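Local coordinates for protein acyl-ACP thioesterase (Bacteroides thetaiotaomicron, PDB 2ESS) that probably releases fatty acids from acyl carrier protein by hydrolysing the thioester, as a double hotdog-fold enzyme of fatty acid biosynthesis, and binds calcium, at residues H34-A39 and N177-I182; S168-D171 and H175-S178; E183-L188 and V239-K244; A208-G213 and V232-S237. All coordinates share one frame; numbering follows the deposited sequence.

Interaction 1. Residues H34-A39 and N177-I182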
loop_
_atom_site.group_PDB
_atom_site.type_symbol
_atom_site.label_atom_id
_atom_site.label_comp_id
_atom_site.label_asym_id
_atom_site.label_seq_id
_atom_site.Cartn_x
_atom_site.Cartn_y
_atom_site.Cartn_z
ATOM N N HIS A 34 4.185 -6.841 -4.553
ATOM C CA HIS A 34 4.142 -8.304 -4.434
ATOM C C HIS A 34 5.366 -8.988 -5.089
ATOM O O HIS A 34 5.963 -9.909 -4.510
ATOM C CB HIS A 34 2.843 -8.855 -5.021
ATOM C CG HIS A 34 1.632 -8.536 -4.184
ATOM N ND1 HIS A 34 1.621 -8.675 -2.818
ATOM C CD2 HIS A 34 0.392 -8.124 -4.527
ATOM C CE1 HIS A 34 0.428 -8.354 -2.349
ATOM N NE2 HIS A 34 -0.340 -8.024 -3.367
ATOM N N LEU A 35 5.701 -8.581 -6.305
ATOM C CA LEU A 35 6.865 -9.159 -7.025
ATOM C C LEU A 35 8.131 -8.994 -6.203
ATOM O O LEU A 35 8.837 -9.958 -5.969
ATOM C CB LEU A 35 7.022 -8.552 -8.425
ATOM C CG LEU A 35 5.816 -8.670 -9.377
ATOM C CD1 LEU A 35 6.133 -7.952 -10.709
ATOM C CD2 LEU A 35 5.337 -10.131 -9.607
ATOM N N LEU A 36 8.421 -7.775 -5.732
ATOM C CA LEU A 36 9.646 -7.516 -4.983
ATOM C C LEU A 36 9.681 -8.240 -3.638
ATOM O O LEU A 36 10.705 -8.784 -3.253
ATOM C CB LEU A 36 9.860 -6.001 -4.832
ATOM C CG LEU A 36 9.982 -5.255 -6.173
ATOM C CD1 LEU A 36 10.288 -3.729 -5.974
ATOM C CD2 LEU A 36 11.052 -5.919 -7.062
ATOM N N ASN A 37 8.553 -8.297 -2.941
ATOM C CA ASN A 37 8.468 -9.084 -1.707
ATOM C C ASN A 37 8.696 -10.561 -1.988
ATOM O O ASN A 37 9.309 -11.258 -1.163
ATOM C CB ASN A 37 7.100 -8.920 -1.027
ATOM C CG ASN A 37 6.932 -7.555 -0.328
ATOM O OD1 ASN A 37 7.894 -6.928 0.071
ATOM N ND2 ASN A 37 5.688 -7.128 -0.158
ATOM N N CYS A 38 8.180 -11.058 -3.116
ATOM C CA CYS A 38 8.330 -12.495 -3.456
ATOM C C CYS A 38 9.806 -12.880 -3.763
ATOM O O CYS A 38 10.302 -13.952 -3.358
ATOM C CB CYS A 38 7.407 -12.927 -4.619
ATOM S SG CYS A 38 5.686 -13.021 -4.110
ATOM N N ALA A 39 10.485 -11.960 -4.419
ATOM C CA ALA A 39 11.877 -12.070 -4.710
ATOM C C ALA A 39 12.663 -12.229 -3.410
ATOM O O ALA A 39 13.527 -13.086 -3.292
ATOM C CB ALA A 39 12.328 -10.810 -5.461
ATOM N N ASN A 177 10.829 5.147 -2.004
ATOM C CA ASN A 177 10.853 3.739 -2.283
ATOM C C ASN A 177 10.442 3.422 -3.733
ATOM O O ASN A 177 9.820 4.241 -4.432
ATOM C CB ASN A 177 10.170 2.931 -1.140
ATOM C CG ASN A 177 8.682 2.772 -1.297
ATOM O OD1 ASN A 177 8.203 2.536 -2.376
ATOM N ND2 ASN A 177 7.945 2.808 -0.172
ATOM N N SER A 178 10.889 2.257 -4.187
ATOM C CA SER A 178 10.675 1.776 -5.542
ATOM C C SER A 178 9.236 1.852 -6.034
ATOM O O SER A 178 8.969 2.210 -7.200
ATOM C CB SER A 178 11.082 0.302 -5.597
ATOM O OG SER A 178 12.420 0.150 -5.237
ATOM N N ILE A 179 8.313 1.504 -5.134
ATOM C CA ILE A 179 6.893 1.434 -5.442
ATOM C C ILE A 179 6.251 2.808 -5.504
ATOM O O ILE A 179 5.335 3.032 -6.284
ATOM C CB ILE A 179 6.160 0.553 -4.391
ATOM C CG1 ILE A 179 6.766 -0.840 -4.381
ATOM C CG2 ILE A 179 4.693 0.428 -4.698
ATOM C CD1 ILE A 179 6.930 -1.432 -5.748
ATOM N N ARG A 180 6.712 3.730 -4.671
ATOM C CA ARG A 180 6.173 5.064 -4.671
ATOM C C ARG A 180 6.477 5.764 -5.979
ATOM O O ARG A 180 5.643 6.508 -6.463
ATOM C CB ARG A 180 6.718 5.869 -3.494
ATOM C CG ARG A 180 6.167 5.373 -2.159
ATOM C CD ARG A 180 4.745 5.822 -1.988
ATOM N NE ARG A 180 4.064 5.060 -0.954
ATOM C CZ ARG A 180 2.822 5.329 -0.540
ATOM N NH1 ARG A 180 2.146 6.354 -1.057
ATOM N NH2 ARG A 180 2.260 4.587 0.406
ATOM N N TYR A 181 7.635 5.498 -6.588
ATOM C CA TYR A 181 7.883 6.050 -7.919
ATOM C C TYR A 181 6.865 5.576 -8.957
ATOM O O TYR A 181 6.464 6.354 -9.812
ATOM C CB TYR A 181 9.257 5.693 -8.421
ATOM C CG TYR A 181 10.426 6.390 -7.784
ATOM C CD1 TYR A 181 10.638 7.775 -7.936
ATOM C CD2 TYR A 181 11.370 5.662 -7.073
ATOM C CE1 TYR A 181 11.769 8.406 -7.380
ATOM C CE2 TYR A 181 12.495 6.284 -6.521
ATOM C CZ TYR A 181 12.698 7.648 -6.685
ATOM O OH TYR A 181 13.850 8.182 -6.124
ATOM N N ILE A 182 6.520 4.289 -8.915
ATOM C CA ILE A 182 5.492 3.719 -9.797
ATOM C C ILE A 182 4.157 4.448 -9.655
ATOM O O ILE A 182 3.578 4.895 -10.661
ATOM C CB ILE A 182 5.298 2.208 -9.541
ATOM C CG1 ILE A 182 6.604 1.461 -9.869
ATOM C CG2 ILE A 182 4.144 1.657 -10.387
ATOM C CD1 ILE A 182 6.540 -0.080 -9.619
#

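Interaction 2. Residues S168-D171 and H175-S178. With CA (calcium ion), chain B.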
loop_
_atom_site.group_PDB
_atom_site.type_symbol
_atom_site.label_atom_id
_atom_site.label_comp_id
_atom_site.label_asym_id
_atom_site.label_seq_id
_atom_site.Cartn_x
_atom_site.Cartn_y
_atom_site.Cartn_z
ATOM N N SER A 168 5.196 9.834 3.524
ATOM C CA SER A 168 4.669 8.563 3.002
ATOM C C SER A 168 5.504 7.928 1.892
ATOM O O SER A 168 5.304 6.773 1.572
ATOM C CB SER A 168 3.269 8.785 2.465
ATOM O OG SER A 168 3.335 9.851 1.520
ATOM N N ASP A 169 6.398 8.684 1.278
ATOM C CA ASP A 169 7.254 8.170 0.215
ATOM C C ASP A 169 8.495 7.434 0.681
ATOM O O ASP A 169 9.037 6.664 -0.095
ATOM C CB ASP A 169 7.716 9.289 -0.729
ATOM C CG ASP A 169 6.561 9.936 -1.480
ATOM O OD1 ASP A 169 5.786 9.204 -2.140
ATOM O OD2 ASP A 169 6.423 11.180 -1.380
ATOM N N ILE A 170 8.902 7.611 1.937
ATOM C CA ILE A 170 10.260 7.261 2.362
ATOM C C ILE A 170 10.299 5.949 3.094
ATOM O O ILE A 170 9.472 5.707 3.969
ATOM C CB ILE A 170 10.847 8.372 3.245
ATOM C CG1 ILE A 170 10.684 9.735 2.567
ATOM C CG2 ILE A 170 12.336 8.104 3.611
ATOM C CD1 ILE A 170 11.447 9.872 1.227
ATOM N N ASP A 171 11.259 5.105 2.711
ATOM C CA ASP A 171 11.517 3.820 3.356
ATOM C C ASP A 171 12.539 3.912 4.492
ATOM O O ASP A 171 12.997 5.018 4.875
ATOM C CB ASP A 171 11.961 2.760 2.311
ATOM C CG ASP A 171 13.362 3.044 1.682
ATOM O OD1 ASP A 171 14.236 3.752 2.238
ATOM O OD2 ASP A 171 13.579 2.519 0.577
ATOM N N HIS A 175 15.134 6.777 1.674
ATOM C CA HIS A 175 14.894 7.225 0.311
ATOM C C HIS A 175 13.489 6.880 -0.165
ATOM O O HIS A 175 12.771 6.086 0.433
ATOM C CB HIS A 175 15.982 6.748 -0.664
ATOM C CG HIS A 175 16.185 5.268 -0.668
ATOM N ND1 HIS A 175 17.412 4.683 -0.438
ATOM C CD2 HIS A 175 15.316 4.254 -0.884
ATOM C CE1 HIS A 175 17.288 3.369 -0.508
ATOM N NE2 HIS A 175 16.025 3.082 -0.768
ATOM N N VAL A 176 13.093 7.573 -1.221
ATOM C CA VAL A 176 11.843 7.328 -1.866
ATOM C C VAL A 176 11.846 5.907 -2.379
ATOM O O VAL A 176 12.760 5.486 -3.076
ATOM C CB VAL A 176 11.580 8.335 -3.002
ATOM C CG1 VAL A 176 10.307 7.926 -3.776
ATOM C CG2 VAL A 176 11.438 9.667 -2.426
ATOM N N ASN A 177 10.829 5.147 -2.004
ATOM C CA ASN A 177 10.853 3.739 -2.283
ATOM C C ASN A 177 10.442 3.422 -3.733
ATOM O O ASN A 177 9.820 4.241 -4.432
ATOM C CB ASN A 177 10.170 2.931 -1.140
ATOM C CG ASN A 177 8.682 2.772 -1.297
ATOM O OD1 ASN A 177 8.203 2.536 -2.376
ATOM N ND2 ASN A 177 7.945 2.808 -0.172
ATOM N N SER A 178 10.889 2.257 -4.187
ATOM C CA SER A 178 10.675 1.776 -5.542
ATOM C C SER A 178 9.236 1.852 -6.034
ATOM O O SER A 178 8.969 2.210 -7.200
ATOM C CB SER A 178 11.082 0.302 -5.597
ATOM O OG SER A 178 12.420 0.150 -5.237
HETATM CA CA CA B . 14.452 1.407 -0.695
HETATM O O HOH W 1 13.196 0.921 -2.449
#

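Interaction 3. Residues E183-L188 and V239-K244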
loop_
_atom_site.group_PDB
_atom_site.type_symbol
_atom_site.label_atom_id
_atom_site.label_comp_id
_atom_site.label_asym_id
_atom_site.label_seq_id
_atom_site.Cartn_x
_atom_site.Cartn_y
_atom_site.Cartn_z
ATOM N N GLU A 183 3.670 4.577 -8.423
ATOM C CA GLU A 183 2.435 5.320 -8.157
ATOM C C GLU A 183 2.459 6.742 -8.705
ATOM O O GLU A 183 1.502 7.183 -9.334
ATOM C CB GLU A 183 2.151 5.413 -6.663
ATOM C CG GLU A 183 1.730 4.081 -6.004
ATOM C CD GLU A 183 1.399 4.225 -4.484
ATOM O OE1 GLU A 183 1.207 5.395 -4.023
ATOM O OE2 GLU A 183 1.330 3.171 -3.780
ATOM N N HIS A 184 3.541 7.479 -8.446
ATOM C CA HIS A 184 3.590 8.866 -8.933
ATOM C C HIS A 184 3.613 8.955 -10.477
ATOM O O HIS A 184 3.018 9.831 -11.049
ATOM C CB HIS A 184 4.763 9.622 -8.305
ATOM C CG HIS A 184 4.649 9.759 -6.815
ATOM N ND1 HIS A 184 3.536 10.294 -6.200
ATOM C CD2 HIS A 184 5.499 9.412 -5.819
ATOM C CE1 HIS A 184 3.706 10.264 -4.887
ATOM N NE2 HIS A 184 4.892 9.740 -4.633
ATOM N N ILE A 185 4.298 8.031 -11.141
ATOM C CA ILE A 185 4.371 8.037 -12.595
ATOM C C ILE A 185 2.990 7.763 -13.188
ATOM O O ILE A 185 2.526 8.472 -14.110
ATOM C CB ILE A 185 5.446 7.017 -13.098
ATOM C CG1 ILE A 185 6.849 7.531 -12.751
ATOM C CG2 ILE A 185 5.347 6.786 -14.610
ATOM C CD1 ILE A 185 7.883 6.483 -12.818
ATOM N N LEU A 186 2.333 6.747 -12.641
ATOM C CA LEU A 186 1.002 6.353 -13.123
ATOM C C LEU A 186 -0.031 7.417 -12.847
ATOM O O LEU A 186 -0.972 7.530 -13.613
ATOM C CB LEU A 186 0.575 4.989 -12.600
ATOM C CG LEU A 186 1.508 3.868 -13.147
ATOM C CD1 LEU A 186 1.014 2.498 -12.743
ATOM C CD2 LEU A 186 1.684 3.943 -14.686
ATOM N N ASP A 187 0.197 8.286 -11.855
ATOM C CA ASP A 187 -0.697 9.465 -11.653
ATOM C C ASP A 187 -0.565 10.562 -12.695
ATOM O O ASP A 187 -1.370 11.455 -12.699
ATOM C CB ASP A 187 -0.534 10.090 -10.255
ATOM C CG ASP A 187 -1.120 9.198 -9.121
ATOM O OD1 ASP A 187 -2.043 8.412 -9.410
ATOM O OD2 ASP A 187 -0.668 9.294 -7.948
ATOM N N LEU A 188 0.430 10.506 -13.578
ATOM C CA LEU A 188 0.550 11.483 -14.653
ATOM C C LEU A 188 -0.519 11.316 -15.732
ATOM O O LEU A 188 -0.796 12.267 -16.443
ATOM C CB LEU A 188 1.931 11.375 -15.329
ATOM C CG LEU A 188 3.128 11.720 -14.446
ATOM C CD1 LEU A 188 4.396 11.207 -15.088
ATOM C CD2 LEU A 188 3.175 13.259 -14.156
ATOM N N VAL A 239 18.755 12.744 -12.898
ATOM C CA VAL A 239 17.774 11.697 -13.147
ATOM C C VAL A 239 17.766 10.677 -12.021
ATOM O O VAL A 239 18.815 10.131 -11.661
ATOM C CB VAL A 239 17.992 11.002 -14.488
ATOM C CG1 VAL A 239 17.045 9.828 -14.643
ATOM C CG2 VAL A 239 17.797 12.004 -15.638
ATOM N N VAL A 240 16.585 10.421 -11.459
ATOM C CA VAL A 240 16.447 9.364 -10.452
ATOM C C VAL A 240 15.801 8.081 -10.980
ATOM O O VAL A 240 16.125 6.990 -10.506
ATOM C CB VAL A 240 15.739 9.853 -9.152
ATOM C CG1 VAL A 240 16.620 10.951 -8.506
ATOM C CG2 VAL A 240 14.300 10.346 -9.428
ATOM N N CYS A 241 14.875 8.196 -11.923
ATOM C CA CYS A 241 14.379 6.995 -12.592
ATOM C C CYS A 241 13.810 7.325 -13.943
ATOM O O CYS A 241 13.561 8.483 -14.246
ATOM C CB CYS A 241 13.384 6.245 -11.731
ATOM S SG CYS A 241 11.932 7.110 -11.307
ATOM N N ARG A 242 13.627 6.282 -14.751
ATOM C CA ARG A 242 12.973 6.351 -16.040
ATOM C C ARG A 242 11.974 5.210 -16.086
ATOM O O ARG A 242 12.116 4.197 -15.347
ATOM C CB ARG A 242 13.982 6.257 -17.204
ATOM C CG ARG A 242 14.849 7.492 -17.322
ATOM C CD ARG A 242 15.815 7.483 -18.514
ATOM N NE ARG A 242 16.974 6.760 -18.095
ATOM C CZ ARG A 242 18.130 7.293 -17.734
ATOM N NH1 ARG A 242 18.369 8.601 -17.787
ATOM N NH2 ARG A 242 19.067 6.466 -17.330
ATOM N N SER A 243 10.973 5.389 -16.951
ATOM C CA SER A 243 9.875 4.468 -17.079
ATOM C C SER A 243 9.361 4.444 -18.499
ATOM O O SER A 243 9.472 5.421 -19.250
ATOM C CB SER A 243 8.758 4.848 -16.093
ATOM O OG SER A 243 7.625 4.007 -16.217
ATOM N N LYS A 244 8.837 3.285 -18.870
ATOM C CA LYS A 244 8.132 3.113 -20.111
ATOM C C LYS A 244 6.764 2.493 -19.795
ATOM O O LYS A 244 6.651 1.544 -19.015
ATOM C CB LYS A 244 8.952 2.257 -21.045
ATOM C CG LYS A 244 8.405 2.129 -22.436
ATOM C CD LYS A 244 9.234 1.154 -23.267
ATOM C CE LYS A 244 10.647 1.646 -23.462
ATOM N NZ LYS A 244 11.333 0.936 -24.565
#

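Interaction 4. Residues A208-G213 and V232-S237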
loop_
_atom_site.group_PDB
_atom_site.type_symbol
_atom_site.label_atom_id
_atom_site.label_comp_id
_atom_site.label_asym_id
_atom_site.label_seq_id
_atom_site.Cartn_x
_atom_site.Cartn_y
_atom_site.Cartn_z
ATOM N N ALA A 208 18.986 6.556 -9.456
ATOM C CA ALA A 208 19.581 7.248 -8.332
ATOM C C ALA A 208 18.497 7.454 -7.293
ATOM O O ALA A 208 17.309 7.208 -7.565
ATOM C CB ALA A 208 20.157 8.554 -8.750
ATOM N N GLU A 209 18.904 7.910 -6.115
ATOM C CA GLU A 209 18.025 7.997 -4.960
ATOM C C GLU A 209 17.517 9.401 -4.773
ATOM O O GLU A 209 18.195 10.354 -5.115
ATOM C CB GLU A 209 18.746 7.549 -3.676
ATOM C CG GLU A 209 19.275 6.151 -3.710
ATOM C CD GLU A 209 18.192 5.041 -3.721
ATOM O OE1 GLU A 209 16.981 5.336 -3.860
ATOM O OE2 GLU A 209 18.564 3.844 -3.590
ATOM N N SER A 210 16.304 9.494 -4.226
ATOM C CA SER A 210 15.686 10.745 -3.790
ATOM C C SER A 210 15.399 10.641 -2.302
ATOM O O SER A 210 15.140 9.550 -1.790
ATOM C CB SER A 210 14.349 10.972 -4.501
ATOM O OG SER A 210 14.572 11.119 -5.878
ATOM N N TYR A 211 15.404 11.791 -1.645
ATOM C CA TYR A 211 15.246 11.889 -0.204
ATOM C C TYR A 211 14.038 12.769 0.143
ATOM O O TYR A 211 13.476 13.488 -0.715
ATOM C CB TYR A 211 16.502 12.504 0.385
ATOM C CG TYR A 211 17.735 11.755 -0.050
ATOM C CD1 TYR A 211 18.065 10.548 0.521
ATOM C CD2 TYR A 211 18.536 12.237 -1.076
ATOM C CE1 TYR A 211 19.200 9.834 0.097
ATOM C CE2 TYR A 211 19.667 11.534 -1.509
ATOM C CZ TYR A 211 19.985 10.338 -0.920
ATOM O OH TYR A 211 21.095 9.657 -1.340
ATOM N N PHE A 212 13.675 12.735 1.411
ATOM C CA PHE A 212 12.577 13.554 1.909
ATOM C C PHE A 212 12.832 15.020 1.612
ATOM O O PHE A 212 13.926 15.516 1.854
ATOM C CB PHE A 212 12.417 13.389 3.422
ATOM C CG PHE A 212 11.442 14.365 4.019
ATOM C CD1 PHE A 212 11.864 15.647 4.416
ATOM C CD2 PHE A 212 10.120 14.015 4.158
ATOM C CE1 PHE A 212 10.956 16.579 4.943
ATOM C CE2 PHE A 212 9.200 14.919 4.681
ATOM C CZ PHE A 212 9.616 16.208 5.083
ATOM N N GLY A 213 11.813 15.721 1.124
ATOM C CA GLY A 213 11.956 17.121 0.770
ATOM C C GLY A 213 12.476 17.430 -0.631
ATOM O O GLY A 213 12.377 18.586 -1.067
ATOM N N VAL A 232 12.045 10.917 -14.371
ATOM C CA VAL A 232 11.894 11.649 -13.130
ATOM C C VAL A 232 13.269 12.211 -12.740
ATOM O O VAL A 232 14.263 11.483 -12.728
ATOM C CB VAL A 232 11.345 10.782 -11.964
ATOM C CG1 VAL A 232 11.017 11.665 -10.747
ATOM C CG2 VAL A 232 10.090 9.998 -12.385
ATOM N N LYS A 233 13.321 13.504 -12.450
ATOM C CA LYS A 233 14.550 14.163 -11.999
ATOM C C LYS A 233 14.364 14.774 -10.614
ATOM O O LYS A 233 13.267 15.222 -10.257
ATOM C CB LYS A 233 14.969 15.281 -12.947
ATOM C CG LYS A 233 15.353 14.838 -14.308
ATOM C CD LYS A 233 15.794 16.019 -15.142
ATOM C CE LYS A 233 15.856 15.651 -16.602
ATOM N NZ LYS A 233 16.317 16.810 -17.442
ATOM N N LYS A 234 15.435 14.808 -9.833
ATOM C CA LYS A 234 15.391 15.508 -8.558
ATOM C C LYS A 234 16.144 16.831 -8.622
ATOM O O LYS A 234 17.168 16.974 -9.311
ATOM C CB LYS A 234 15.902 14.632 -7.401
ATOM C CG LYS A 234 17.409 14.466 -7.289
ATOM C CD LYS A 234 17.769 13.513 -6.138
ATOM C CE LYS A 234 19.273 13.226 -6.123
ATOM N NZ LYS A 234 19.690 12.439 -4.952
ATOM N N ASN A 235 15.591 17.791 -7.897
ATOM C CA ASN A 235 16.119 19.120 -7.773
ATOM C C ASN A 235 16.620 19.667 -9.113
ATOM O O ASN A 235 17.697 20.232 -9.227
ATOM C CB ASN A 235 17.148 19.132 -6.630
ATOM C CG ASN A 235 16.512 18.675 -5.268
ATOM O OD1 ASN A 235 15.349 19.011 -4.950
ATOM N ND2 ASN A 235 17.269 17.908 -4.487
ATOM N N GLY A 236 15.797 19.487 -10.138
ATOM C CA GLY A 236 16.055 20.075 -11.440
ATOM C C GLY A 236 16.756 19.173 -12.437
ATOM O O GLY A 236 16.244 18.954 -13.531
ATOM N N SER A 237 17.889 18.602 -12.049
ATOM C CA SER A 237 18.867 18.140 -13.020
ATOM C C SER A 237 19.216 16.652 -13.006
ATOM O O SER A 237 19.621 16.108 -14.030
ATOM C CB SER A 237 20.163 18.927 -12.778
ATOM O OG SER A 237 20.727 18.561 -11.516
#

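Interaction 1. Residues H34-A39 and N177-I182
Leu36, on helix 28-45, and Ser178, in the first turn of helix 178-186, bring the two segments nearest, yet their CA atoms stay 9.4 Å apart, so the backbones never meet and side chains must span the gap. Leu36 does most of the reaching. Its CG stands beside the backbone N (chi1 -60°), and the branch that arrives is CD1, which lies 4.1 Å from Ser178 CB and equally far from CD1 of Ile179. Leu36 and Ile179 slide past one another in opposite directions, methyl against methyl, while Ser178 offers its methylene carbon. Phe18 of the second subunit packs on both Leu36 and Ile179 and so extends this small apolar patch across the dimer interface. The start of the second helix is fixed from within: Asn177 is the N-cap, and its OD1 accepts from Arg180 N at 3.0 Å, with a weak second bond from Ile179 N. That donor from Arg180 sits tilted 35° from the carbonyl plane. The chemistry is thus wholly apolar between the segments, a light contact of 76 Å² that depends on fit rather than on directed bonds, and it joins the N-terminal and C-terminal hotdog halves.

Interaction 2. Residues S168-D171 and H175-S178
In one of its two deposited conformers, His175 carries Asp171 OD1 over one face of its imidazole, 3.3 Å above the ring plane and offset toward the rim, while at the ring edge NE2 binds the calcium ion at 2.3 Å. The carboxylate and ring planes stand 67° apart. The other oxygen, Asp171 OD2, meets the same ion at 1.9 Å, doubtfully short for calcium; a water is a third ligand and accepts a bond from Ser178 N. Both groups leave their backbones between N and the carbonyl carbon (Asp171 chi1 68°, His175 chi1 55°), which brings them to the same ion. Asp171 OD1 is gripped in turn by His175 N, which meets it from above the carboxylate plane, and by Asn173 N. Behind the metal, Ile170 and Val176 form a single beta bridge: Asp171 N donates to His175 O at 2.9 Å, and Asn177 N to Asp169 O at 3.0 Å. Ile170 CD1 meets Val176 CG2 at 3.7 Å, the two side chains crossing at about a right angle. One carboxylate therefore divides its work, OD1 tying the turn together and OD2 holding the metal, and backbone bonding would help to hold the two ligands in place.

Interaction 3. Residues E183-L188 and V239-K244
Cys241 and Ser243, two residues apart on strand 238-247, both direct their side chains at Ile185 of helix 178-186, and following the strand in order shows how they come to do so. Val239 and Val240 lead in without touching the helix segment; Val240 packs instead on Ser210 and Lys234. Together with Cys241, Val240 faces Val232 on the neighbouring strand in a classic beta bulge, an irregularity visible in the phi/psi of Val240 (-103°/-33°). Cys241 then points toward the helix and leaves its SG 4.4 Å from Ile185 CD1, a loose apolar touch. Arg242 turns away, to the other side of the sheet. Ser243 returns to the helix side and makes the closest approach: its CB is 3.8 Å from Ile185 CD1, and its OG is 3.9 Å from Ile185 CG2. With OG anti to the backbone N (chi1 177°), the hydroxyl runs alongside the isoleucine while bonding to Glu203 O on strand 199-206, so this buried polar atom is satisfied within the sheet. Lys244 turns away again. Ile185 thus lays its two branches over the strand, CD1 facing both residues and CG2 the serine alone, and Met204 of strand 199-206 adjoins both Ile185 and Cys241. A helix laid against the face of an antiparallel sheet in this way is the hallmark of the hotdog fold, here in its C-terminal copy.

Interaction 4. Residues A208-G213 and V232-S237
Lys234 stretches across to the loop of residues 208-213 and passes three of its residues on the way. Its CG leaves between the backbone N and the carbonyl carbon (chi1 77°), and beyond that an extended chain carries NZ up to the Glu209 carbonyl. Along this chain, Ser210 OG lies beside the aliphatic part, 4.0 Å from Lys234 CD; that hydroxyl is itself hydrogen-bonded to Tyr181 OH. Farther out, Lys234 CD and CE run close to the carbonyl of Glu209, and at the end NZ donates to Glu209 O at 2.6 Å, a short bond with a C=O...donor angle of 160°. The Tyr211 side chain runs at a slant to the lysine, and its CE2 comes 3.6 Å from Lys234 NZ, the ammonium meeting the ring obliquely. The charge would probably also feel Glu238, with which it forms a long, weak ion pair. Glu209 divides its roles: its main-chain carbonyl takes the lysine, whereas its side chain leaves the backbone away from the 232-237 segment and packs on His175, a calcium ligand, which places this loop beside the metal site. The contact therefore clamps the loop after strand 199-206 onto the end of strand 227-234, where Asn235 and Gly236 begin the tight turn into strand 238-247, a hairpin connection between neighbouring antiparallel strands of the C-terminal hotdog sheet.

Three of the contacts use helix 178-186 or the loop leading into it, and interaction 4 reaches it through Tyr181 OH, 3.0 Å from Ser210 OG. Interactions 1 and 2 share Asn177 and Ser178, and interaction 3 takes up the later part of the same helix. Tyr181 CD1 is also 3.7 Å from Cys241 SG of interaction 3. The calcium loop of interaction 2 is tied at two points, by Val176 N to Ser210 O at 2.9 Å and by Asp169 OD1 to His184 NE2 at 2.7 Å. Interactions 3 and 4 meet through the paired strands 227-234 and 238-247. The side chains of Ser178, Glu209 and Cys241 lie about 5, 6 and 12 Å from the calcium.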